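Local coordinates for ribonucleoside-diphosphate reductase subunit beta (Clostridium botulinum, PDB 6ZJK), which probably generates and houses, next to its di-iron site, the radical that ribonucleotide reductase needs to convert ribonucleotides into deoxyribonucleotides, at residues N200-L203 against E204-F208; M274-E277 against H278-W282; S101-N104 against F105-S108; A124-S127 against S128-I132. All coordinates share one frame; numbering follows the deposited sequence.

Contact 1: residues N200-L203 against E204-F208; sequences NYIL and EGIYF. With FE (Fe (III) ion), chain G.
On helix 190-220, E204 packs against N200 O and L203 CD2 and is itself an iron ligand in the ferritin-like helical bundle typical of class I ribonucleotide reductase R2 subunits. Its CB lies 3.7 Å from N200 O, the carbonyl that accepts the backbone bond of E204 N. CG lies closer still to N200 O and meets L203 CD2 at 3.7 Å on another side. With CG anti to the carbonyl carbon (chi1 -53°) and the chain extended beyond it, the carboxylate is carried out to the iron. OE2 binds the metal at 2.1 Å, whereas OE1 stays 4.0 Å from that FE, so E204 is monodentate on this ion. E137, E238 and H241 also bind it. Just beyond, the helix widens into a pi-type turn at 204-207: L203 O receives only weak bonds, from Y207 N at 3.2 Å and from F208 N at 3.4 Å. The Y207 and L203 side chains cross at about a right angle, and I202 CG2 makes an off-centre CH-pi contact with the Y207 ring, 4.2 Å from the centroid. L203 CD2 also meets F208, lying in the plane of that ring at its edge, 4.0 Å from F208 CD2.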
loop_
_atom_site.group_PDB
_atom_site.type_symbol
_atom_site.label_atom_id
_atom_site.label_comp_id
_atom_site.label_asym_id
_atom_site.label_seq_id
_atom_site.Cartn_x
_atom_site.Cartn_y
_atom_site.Cartn_z
ATOM N N ASN A 200 15.562 2.733 8.098
ATOM C CA ASN A 200 15.050 2.355 6.831
ATOM C C ASN A 200 16.044 2.522 5.745
ATOM O O ASN A 200 16.182 1.686 4.944
ATOM C CB ASN A 200 13.939 3.297 6.477
ATOM C CG ASN A 200 12.611 2.680 6.549
ATOM O OD1 ASN A 200 12.243 1.951 5.695
ATOM N ND2 ASN A 200 11.883 2.988 7.576
ATOM N N TYR A 201 16.689 3.680 5.686
ATOM C CA TYR A 201 17.677 3.997 4.669
ATOM C C TYR A 201 18.811 2.985 4.694
ATOM O O TYR A 201 19.206 2.490 3.708
ATOM C CB TYR A 201 18.155 5.459 4.816
ATOM C CG TYR A 201 19.123 5.954 3.792
ATOM C CD1 TYR A 201 18.843 5.888 2.488
ATOM C CD2 TYR A 201 20.326 6.508 4.158
ATOM C CE1 TYR A 201 19.733 6.300 1.563
ATOM C CE2 TYR A 201 21.211 6.946 3.232
ATOM C CZ TYR A 201 20.900 6.847 1.939
ATOM O OH TYR A 201 21.707 7.223 0.988
ATOM N N ILE A 202 19.281 2.653 5.865
ATOM C CA ILE A 202 20.327 1.663 6.011
ATOM C C ILE A 202 19.877 0.298 5.506
ATOM O O ILE A 202 20.523 -0.279 4.713
ATOM C CB ILE A 202 20.786 1.570 7.449
ATOM C CG1 ILE A 202 21.599 2.790 7.803
ATOM C CG2 ILE A 202 21.599 0.325 7.656
ATOM C CD1 ILE A 202 21.708 3.041 9.259
ATOM N N LEU A 203 18.701 -0.115 5.924
ATOM C CA LEU A 203 18.121 -1.390 5.545
ATOM C C LEU A 203 18.092 -1.602 4.074
ATOM O O LEU A 203 18.563 -2.548 3.609
ATOM C CB LEU A 203 16.757 -1.559 6.153
ATOM C CG LEU A 203 15.927 -2.791 5.793
ATOM C CD1 LEU A 203 14.869 -3.029 6.815
ATOM C CD2 LEU A 203 15.347 -2.788 4.429
ATOM N N GLU A 204 17.617 -0.637 3.348
ATOM C CA GLU A 204 17.515 -0.702 1.923
ATOM C C GLU A 204 18.770 -0.487 1.146
ATOM O O GLU A 204 18.957 -1.077 0.146
ATOM C CB GLU A 204 16.522 0.348 1.517
ATOM C CG GLU A 204 15.233 0.165 2.283
ATOM C CD GLU A 204 13.999 0.633 1.580
ATOM O OE1 GLU A 204 13.928 1.817 1.370
ATOM O OE2 GLU A 204 13.121 -0.183 1.283
ATOM N N GLY A 205 19.611 0.411 1.601
ATOM C CA GLY A 205 20.829 0.717 0.881
ATOM C C GLY A 205 22.016 -0.136 1.249
ATOM O O GLY A 205 23.045 -0.065 0.567
ATOM N N ILE A 206 21.911 -0.940 2.312
ATOM C CA ILE A 206 23.040 -1.760 2.756
ATOM C C ILE A 206 22.656 -3.240 2.854
ATOM O O ILE A 206 23.274 -4.086 2.197
ATOM C CB ILE A 206 23.591 -1.258 4.097
ATOM C CG1 ILE A 206 24.065 0.204 3.965
ATOM C CG2 ILE A 206 24.755 -2.159 4.571
ATOM C CD1 ILE A 206 25.203 0.403 2.971
ATOM N N TYR A 207 21.633 -3.566 3.660
ATOM C CA TYR A 207 21.334 -4.980 3.917
ATOM C C TYR A 207 20.885 -5.681 2.640
ATOM O O TYR A 207 21.375 -6.765 2.324
ATOM C CB TYR A 207 20.269 -5.140 5.014
ATOM C CG TYR A 207 20.613 -4.490 6.346
ATOM C CD1 TYR A 207 21.931 -4.246 6.708
ATOM C CD2 TYR A 207 19.610 -4.098 7.230
ATOM C CE1 TYR A 207 22.243 -3.638 7.922
ATOM C CE2 TYR A 207 19.914 -3.491 8.445
ATOM C CZ TYR A 207 21.231 -3.261 8.782
ATOM O OH TYR A 207 21.554 -2.661 9.984
ATOM N N PHE A 208 20.073 -5.007 1.864
ATOM C CA PHE A 208 19.598 -5.599 0.683
ATOM C C PHE A 208 20.659 -5.759 -0.362
ATOM O O PHE A 208 20.651 -6.709 -1.049
ATOM C CB PHE A 208 18.325 -4.921 0.152
ATOM C CG PHE A 208 17.084 -5.664 0.466
ATOM C CD1 PHE A 208 16.693 -6.721 -0.281
ATOM C CD2 PHE A 208 16.356 -5.335 1.521
ATOM C CE1 PHE A 208 15.579 -7.415 0.048
ATOM C CE2 PHE A 208 15.251 -6.033 1.869
ATOM C CZ PHE A 208 14.871 -7.070 1.125
HETATM FE FE FE G . 12.599 -1.602 -0.233
HETATM O O HOH W 1 12.698 -2.832 -2.005
#

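Contact 2: residues M274-E277 against H278-W282; sequences MGVE and HEIQW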
loop_
_atom_site.group_PDB
_atom_site.type_symbol
_atom_site.label_atom_id
_atom_site.label_comp_id
_atom_site.label_asym_id
_atom_site.label_seq_id
_atom_site.Cartn_x
_atom_site.Cartn_y
_atom_site.Cartn_z
ATOM N N MET A 274 27.468 0.820 12.645
ATOM C CA MET A 274 27.112 -0.453 13.192
ATOM C C MET A 274 26.412 -1.306 12.177
ATOM O O MET A 274 26.752 -2.428 11.980
ATOM C CB MET A 274 26.152 -0.259 14.319
ATOM C CG MET A 274 26.696 0.389 15.556
ATOM S SD MET A 274 27.738 -0.684 16.550
ATOM C CE MET A 274 28.211 0.454 17.830
ATOM N N GLY A 275 25.588 -0.784 11.306
ATOM C CA GLY A 275 24.974 -1.546 10.269
ATOM C C GLY A 275 25.971 -2.163 9.367
ATOM O O GLY A 275 25.792 -3.264 9.004
ATOM N N VAL A 276 26.989 -1.428 8.987
ATOM C CA VAL A 276 28.066 -1.925 8.178
ATOM C C VAL A 276 28.782 -3.079 8.887
ATOM O O VAL A 276 29.049 -4.053 8.309
ATOM C CB VAL A 276 29.078 -0.827 7.817
ATOM C CG1 VAL A 276 30.196 -1.367 7.002
ATOM C CG2 VAL A 276 28.420 0.304 7.060
ATOM N N GLU A 277 29.051 -2.940 10.153
ATOM C CA GLU A 277 29.745 -3.952 10.899
ATOM C C GLU A 277 28.924 -5.228 10.980
ATOM O O GLU A 277 29.407 -6.270 10.722
ATOM C CB GLU A 277 30.161 -3.412 12.248
ATOM C CG GLU A 277 31.501 -2.688 12.223
ATOM C CD GLU A 277 31.739 -1.830 13.444
ATOM O OE1 GLU A 277 31.245 -2.181 14.507
ATOM O OE2 GLU A 277 32.399 -0.782 13.340
ATOM N N HIS A 278 27.660 -5.101 11.298
ATOM C CA HIS A 278 26.760 -6.215 11.327
ATOM C C HIS A 278 26.658 -6.929 9.989
ATOM O O HIS A 278 26.764 -8.090 9.941
ATOM C CB HIS A 278 25.371 -5.779 11.709
ATOM C CG HIS A 278 25.225 -5.343 13.116
ATOM N ND1 HIS A 278 24.050 -4.858 13.612
ATOM C CD2 HIS A 278 26.099 -5.304 14.135
ATOM C CE1 HIS A 278 24.198 -4.542 14.875
ATOM N NE2 HIS A 278 25.435 -4.807 15.219
ATOM N N GLU A 279 26.482 -6.223 8.900
ATOM C CA GLU A 279 26.284 -6.819 7.584
ATOM C C GLU A 279 27.536 -7.549 7.099
ATOM O O GLU A 279 27.440 -8.592 6.444
ATOM C CB GLU A 279 25.832 -5.739 6.599
ATOM C CG GLU A 279 25.378 -6.261 5.273
ATOM C CD GLU A 279 24.240 -7.295 5.400
ATOM O OE1 GLU A 279 23.325 -7.134 6.246
ATOM O OE2 GLU A 279 24.299 -8.311 4.683
ATOM N N ILE A 280 28.718 -7.010 7.387
ATOM C CA ILE A 280 29.958 -7.694 7.017
ATOM C C ILE A 280 30.083 -9.009 7.779
ATOM O O ILE A 280 30.388 -10.067 7.208
ATOM C CB ILE A 280 31.164 -6.783 7.289
ATOM C CG1 ILE A 280 31.173 -5.586 6.338
ATOM C CG2 ILE A 280 32.461 -7.562 7.143
ATOM C CD1 ILE A 280 32.305 -4.585 6.627
ATOM N N GLN A 281 29.879 -8.944 9.094
ATOM C CA GLN A 281 29.997 -10.175 9.869
ATOM C C GLN A 281 28.937 -11.203 9.473
ATOM O O GLN A 281 29.249 -12.383 9.296
ATOM C CB GLN A 281 29.849 -9.815 11.336
ATOM C CG GLN A 281 30.636 -10.642 12.280
ATOM C CD GLN A 281 30.335 -10.252 13.706
ATOM O OE1 GLN A 281 31.200 -10.373 14.595
ATOM N NE2 GLN A 281 29.142 -9.733 13.931
ATOM N N TRP A 282 27.721 -10.790 9.092
ATOM C CA TRP A 282 26.690 -11.704 8.608
ATOM C C TRP A 282 27.074 -12.285 7.255
ATOM O O TRP A 282 26.937 -13.493 7.034
ATOM C CB TRP A 282 25.347 -10.961 8.517
ATOM C CG TRP A 282 24.259 -11.660 7.722
ATOM C CD1 TRP A 282 23.854 -11.360 6.454
ATOM C CD2 TRP A 282 23.420 -12.746 8.160
ATOM N NE1 TRP A 282 22.826 -12.192 6.070
ATOM C CE2 TRP A 282 22.542 -13.052 7.098
ATOM C CE3 TRP A 282 23.332 -13.490 9.341
ATOM C CZ2 TRP A 282 21.589 -14.076 7.180
ATOM C CZ3 TRP A 282 22.382 -14.515 9.422
ATOM C CH2 TRP A 282 21.525 -14.793 8.348
#
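V276 and I280, one helical turn apart, lie side by side with their side chains pointing the same way, and V276 CG1 touches I280 CD1 at 3.9 Å. The torsions account for this. V276 places CG1 anti to the backbone N (chi1 179°), beside its carbonyl carbon and so on the side facing the next turn. I280 instead turns CG1 anti to its carbonyl carbon (chi1 -68°), which brings that atom over V276 O at 3.3 Å. The two branched chains form one apolar strip, and I303 of helix 296-313 packs against both.

H278 uses the preceding turn differently. Its N donates to M274 O at 2.9 Å in an almost straight bond, and the same oxygen lies 3.4 Å above one face of the imidazole, offset toward the rim. A single carbonyl thus meets both the backbone and the ring of H278, while F176 packs edge-to-face with that ring. E279 N bonds to G275 O at 3.0 Å, but its side chain, bent at chi2 (56°), leads away to where OE1 forms a salt bridge with R173 and OE2 a hydrogen bond with S210. E277 extends beyond CG and forms a salt bridge with R273, on the same helix.

Regular i to i+4 bonding, with V276 and I280 against helix 296-313, M274 and Q281 exposed and E279 buried, marks a partly buried alpha-helix on the flank of the R2 bundle.

Contact 3: residues S101-N104 against F105-S108; sequences SFLN and FLDS. With FE (Fe (III) ion), chain H.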
loop_
_atom_site.group_PDB
_atom_site.type_symbol
_atom_site.label_atom_id
_atom_site.label_comp_id
_atom_site.label_asym_id
_atom_site.label_seq_id
_atom_site.Cartn_x
_atom_site.Cartn_y
_atom_site.Cartn_z
ATOM N N SER A 101 15.790 -16.418 3.964
ATOM C CA SER A 101 14.907 -16.243 5.114
ATOM C C SER A 101 15.132 -14.881 5.768
ATOM O O SER A 101 14.171 -14.199 6.145
ATOM C CB SER A 101 15.112 -17.364 6.122
ATOM O OG SER A 101 14.534 -17.031 7.369
ATOM N N PHE A 102 16.354 -14.352 5.774
ATOM C CA PHE A 102 16.614 -13.011 6.295
ATOM C C PHE A 102 15.944 -11.937 5.455
ATOM O O PHE A 102 15.308 -11.023 5.997
ATOM C CB PHE A 102 18.125 -12.769 6.349
ATOM C CG PHE A 102 18.502 -11.412 6.850
ATOM C CD1 PHE A 102 18.137 -10.996 8.126
ATOM C CD2 PHE A 102 19.224 -10.547 6.047
ATOM C CE1 PHE A 102 18.490 -9.743 8.589
ATOM C CE2 PHE A 102 19.578 -9.283 6.509
ATOM C CZ PHE A 102 19.218 -8.893 7.789
ATOM N N LEU A 103 16.042 -12.037 4.129
ATOM C CA LEU A 103 15.435 -11.018 3.285
ATOM C C LEU A 103 13.908 -11.012 3.429
ATOM O O LEU A 103 13.284 -9.938 3.448
ATOM C CB LEU A 103 15.853 -11.236 1.829
ATOM C CG LEU A 103 17.351 -11.159 1.507
ATOM C CD1 LEU A 103 17.605 -11.186 -0.003
ATOM C CD2 LEU A 103 18.036 -9.942 2.155
ATOM N N ASN A 104 13.297 -12.190 3.596
ATOM C CA ASN A 104 11.848 -12.258 3.808
ATOM C C ASN A 104 11.452 -11.566 5.102
ATOM O O ASN A 104 10.389 -10.940 5.182
ATOM C CB ASN A 104 11.369 -13.724 3.832
ATOM C CG ASN A 104 9.831 -13.852 3.826
ATOM O OD1 ASN A 104 9.148 -13.373 2.920
ATOM N ND2 ASN A 104 9.298 -14.507 4.837
ATOM N N PHE A 105 12.284 -11.680 6.132
ATOM C CA PHE A 105 12.044 -10.917 7.346
ATOM C C PHE A 105 12.127 -9.413 7.074
ATOM O O PHE A 105 11.302 -8.640 7.583
ATOM C CB PHE A 105 13.047 -11.322 8.430
ATOM C CG PHE A 105 13.189 -10.295 9.510
ATOM C CD1 PHE A 105 12.334 -10.306 10.604
ATOM C CD2 PHE A 105 14.150 -9.282 9.414
ATOM C CE1 PHE A 105 12.458 -9.344 11.596
ATOM C CE2 PHE A 105 14.262 -8.320 10.388
ATOM C CZ PHE A 105 13.427 -8.348 11.483
ATOM N N LEU A 106 13.061 -8.979 6.239
ATOM C CA LEU A 106 13.247 -7.553 5.969
ATOM C C LEU A 106 12.035 -6.893 5.310
ATOM O O LEU A 106 11.547 -5.943 5.769
ATOM C CB LEU A 106 14.516 -7.296 5.191
ATOM C CG LEU A 106 15.849 -7.547 5.856
ATOM C CD1 LEU A 106 16.985 -7.127 5.006
ATOM C CD2 LEU A 106 15.989 -7.076 7.258
ATOM N N ASP A 107 11.570 -7.483 4.244
ATOM C CA ASP A 107 10.434 -7.012 3.552
ATOM C C ASP A 107 9.166 -7.141 4.405
ATOM O O ASP A 107 8.323 -6.329 4.299
ATOM C CB ASP A 107 10.280 -7.692 2.234
ATOM C CG ASP A 107 11.240 -7.191 1.187
ATOM O OD1 ASP A 107 11.366 -6.011 0.948
ATOM O OD2 ASP A 107 11.853 -7.988 0.545
ATOM N N SER A 108 9.062 -8.146 5.260
ATOM C CA SER A 108 7.925 -8.279 6.101
ATOM C C SER A 108 7.862 -7.143 7.078
ATOM O O SER A 108 6.851 -6.596 7.266
ATOM C CB SER A 108 7.882 -9.638 6.807
ATOM O OG SER A 108 7.578 -10.658 5.916
HETATM FE FE FE H . 11.926 -4.769 -0.789
HETATM O O HOH W 1 12.698 -2.832 -2.005
#
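The di-iron site of the R2 helical bundle takes one of its carboxylate ligands from this turn of helix 90-118, where L103 and D107 are joined by a backbone bond. D107 N donates to L103 O at 3.1 Å, with an N-H...O angle of 170°. The D107 carboxylate binds iron through OD1 at 2.2 Å, while OD2 remains 3.5 Å from that FE and is hydrogen-bonded to Y144 OH. Y144, four residues after the iron ligand H140, is probably the radical tyrosine. E137 and H140 also bind this ion, and water 1 binds it at 2.4 Å.

Apolar groups pack away from the metal. F102 has CG anti to the backbone N (chi1 179°), which swings its ring forward beside the next turn. There L106 CG sits over one face, 4.2 Å from the centroid and 16° off the ring normal, in a CH-pi contact. The two methyls of L106 divide the rim: CD1 is nearest F102 CE2, and CD2 meets F102 CZ at 3.7 Å.

Across the helix, N104 O accepts two bonds from S108, one from N and one from OG at 2.9 Å, from opposite faces of the carbonyl plane. S108 OG is bonded as well to R49 N, and N104 ND2 to R49 O, of the second subunit.

Monodentate binding leaves D107 an oxygen for Y144, and that second-shell bond probably restrains the carboxylate's rotation.

Contact 4: residues A124-S127 against S128-I132; sequences AEVS and SLLNI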
loop_
_atom_site.group_PDB
_atom_site.type_symbol
_atom_site.label_atom_id
_atom_site.label_comp_id
_atom_site.label_asym_id
_atom_site.label_seq_id
_atom_site.Cartn_x
_atom_site.Cartn_y
_atom_site.Cartn_z
ATOM N N ALA A 124 0.641 14.816 1.513
ATOM C CA ALA A 124 -0.071 13.695 0.904
ATOM C C ALA A 124 0.684 13.117 -0.285
ATOM O O ALA A 124 0.618 11.909 -0.532
ATOM C CB ALA A 124 -1.471 14.125 0.459
ATOM N N GLU A 125 1.406 13.949 -1.028
ATOM C CA GLU A 125 2.115 13.423 -2.186
ATOM C C GLU A 125 3.261 12.503 -1.763
ATOM O O GLU A 125 3.606 11.575 -2.505
ATOM C CB GLU A 125 2.636 14.567 -3.073
ATOM C CG GLU A 125 3.733 15.455 -2.438
ATOM C CD GLU A 125 3.182 16.696 -1.738
ATOM O OE1 GLU A 125 2.095 16.614 -1.124
ATOM O OE2 GLU A 125 3.845 17.762 -1.793
ATOM N N VAL A 126 3.823 12.699 -0.562
ATOM C CA VAL A 126 4.825 11.781 -0.026
ATOM C C VAL A 126 4.174 10.511 0.529
ATOM O O VAL A 126 4.742 9.417 0.421
ATOM C CB VAL A 126 5.699 12.482 1.036
ATOM C CG1 VAL A 126 6.737 11.471 1.672
ATOM C CG2 VAL A 126 6.432 13.677 0.424
ATOM N N SER A 127 3.035 10.661 1.215
ATOM C CA SER A 127 2.294 9.488 1.697
ATOM C C SER A 127 1.845 8.575 0.558
ATOM O O SER A 127 1.824 7.347 0.711
ATOM C CB SER A 127 1.102 9.922 2.538
ATOM O OG SER A 127 1.562 10.287 3.829
ATOM N N SER A 128 1.424 9.149 -0.566
ATOM C CA SER A 128 1.136 8.315 -1.726
ATOM C C SER A 128 2.338 7.462 -2.096
ATOM O O SER A 128 2.203 6.267 -2.367
ATOM C CB SER A 128 0.719 9.169 -2.908
ATOM O OG SER A 128 -0.514 9.787 -2.622
ATOM N N LEU A 129 3.521 8.027 -2.123
ATOM C CA LEU A 129 4.688 7.268 -2.522
ATOM C C LEU A 129 5.043 6.188 -1.532
ATOM O O LEU A 129 5.435 5.162 -1.895
ATOM C CB LEU A 129 5.874 8.162 -2.837
ATOM C CG LEU A 129 5.825 9.252 -3.903
ATOM C CD1 LEU A 129 6.974 10.213 -3.824
ATOM C CD2 LEU A 129 5.669 8.767 -5.291
ATOM N N LEU A 130 4.907 6.460 -0.265
ATOM C CA LEU A 130 5.194 5.419 0.717
ATOM C C LEU A 130 4.195 4.270 0.630
ATOM O O LEU A 130 4.564 3.113 0.896
ATOM C CB LEU A 130 5.209 6.000 2.135
ATOM C CG LEU A 130 6.345 6.974 2.489
ATOM C CD1 LEU A 130 6.003 7.700 3.773
ATOM C CD2 LEU A 130 7.666 6.239 2.657
ATOM N N ASN A 131 2.934 4.563 0.282
ATOM C CA ASN A 131 1.941 3.504 0.083
ATOM C C ASN A 131 2.290 2.651 -1.132
ATOM O O ASN A 131 2.104 1.431 -1.115
ATOM C CB ASN A 131 0.542 4.104 -0.117
ATOM C CG ASN A 131 -0.073 4.637 1.157
ATOM O OD1 ASN A 131 0.298 4.246 2.258
ATOM N ND2 ASN A 131 -1.066 5.508 1.007
ATOM N N ILE A 132 2.816 3.249 -2.168
ATOM C CA ILE A 132 3.225 2.477 -3.293
ATOM C C ILE A 132 4.425 1.608 -2.878
ATOM O O ILE A 132 4.561 0.512 -3.290
ATOM C CB ILE A 132 3.632 3.349 -4.446
ATOM C CG1 ILE A 132 2.477 4.227 -4.905
ATOM C CG2 ILE A 132 4.091 2.538 -5.603
ATOM C CD1 ILE A 132 2.824 5.181 -6.016
#
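S128 and A124 meet in the first turn of helix 124-151, which farther on provides the iron ligands E137 and H140. S128 OG is anti to the carbonyl carbon (chi1 -66°) and therefore lies beside its own backbone N, with OG 3.2 Å from A124 O. That carbonyl is bonded by S128 N at 2.9 Å, with an N-H...O angle of 165°. OG is hydrogen-bonded to E138 OE1 of the second subunit.

N131 leans back in a similar way over the carbonyl of S127. Its N donates to S127 O at 3.0 Å, and the amide carbon CG comes within 3.3 Å of that same oxygen. The amide ND2, though only 3.4 Å from S127 O, is badly angled for a bond there; it is bonded instead to E138 OE2 of the second subunit. S128 and N131 thus lie on the subunit-interface side and share one glutamate.

L129 CG lies 3.5 Å from E125 O, to which L129 N, at 3.6 Å, makes no clear backbone bond. The apolar pair is V126 CG1 with L130 CD1, in loose contact at 4.4 Å. E125 leaves the backbone away from the following turn, and its carboxylate is hydrogen-bonded to T37 OG1 and to the N atoms of K55 and Y56.

Helix 225-255 packs against V126, L129 and L130 through I248, L244 and F245. Helix 58-68 also packs against L129, through A59 and F62, while I132 meets Y63 of that helix and F135 of the second subunit.

How the contacts relate
Contacts 1 and 3 supply ligands to the two irons: E204 binds one, D107 the other, and water 1 bridges the two ions. Their centres are 12 Å apart, and F208 joins them, its CZ packing 3.2 Å from D107 OD2 and its CE2 against L106 CB. Contact 2 packs on contact 1, their centres 11 Å apart, with the E279 side chain about 14 Å from an iron; Y207 OH comes 3.6 Å from G275 CA. Contact 2 also reaches contact 3, where W282 CZ2 lies 3.8 Å from F102 CB. Contact 4 touches none of the others, with the side chain of L130 about 10 Å from an iron. Contacts 3 and 4, on successive helices, both meet the second subunit.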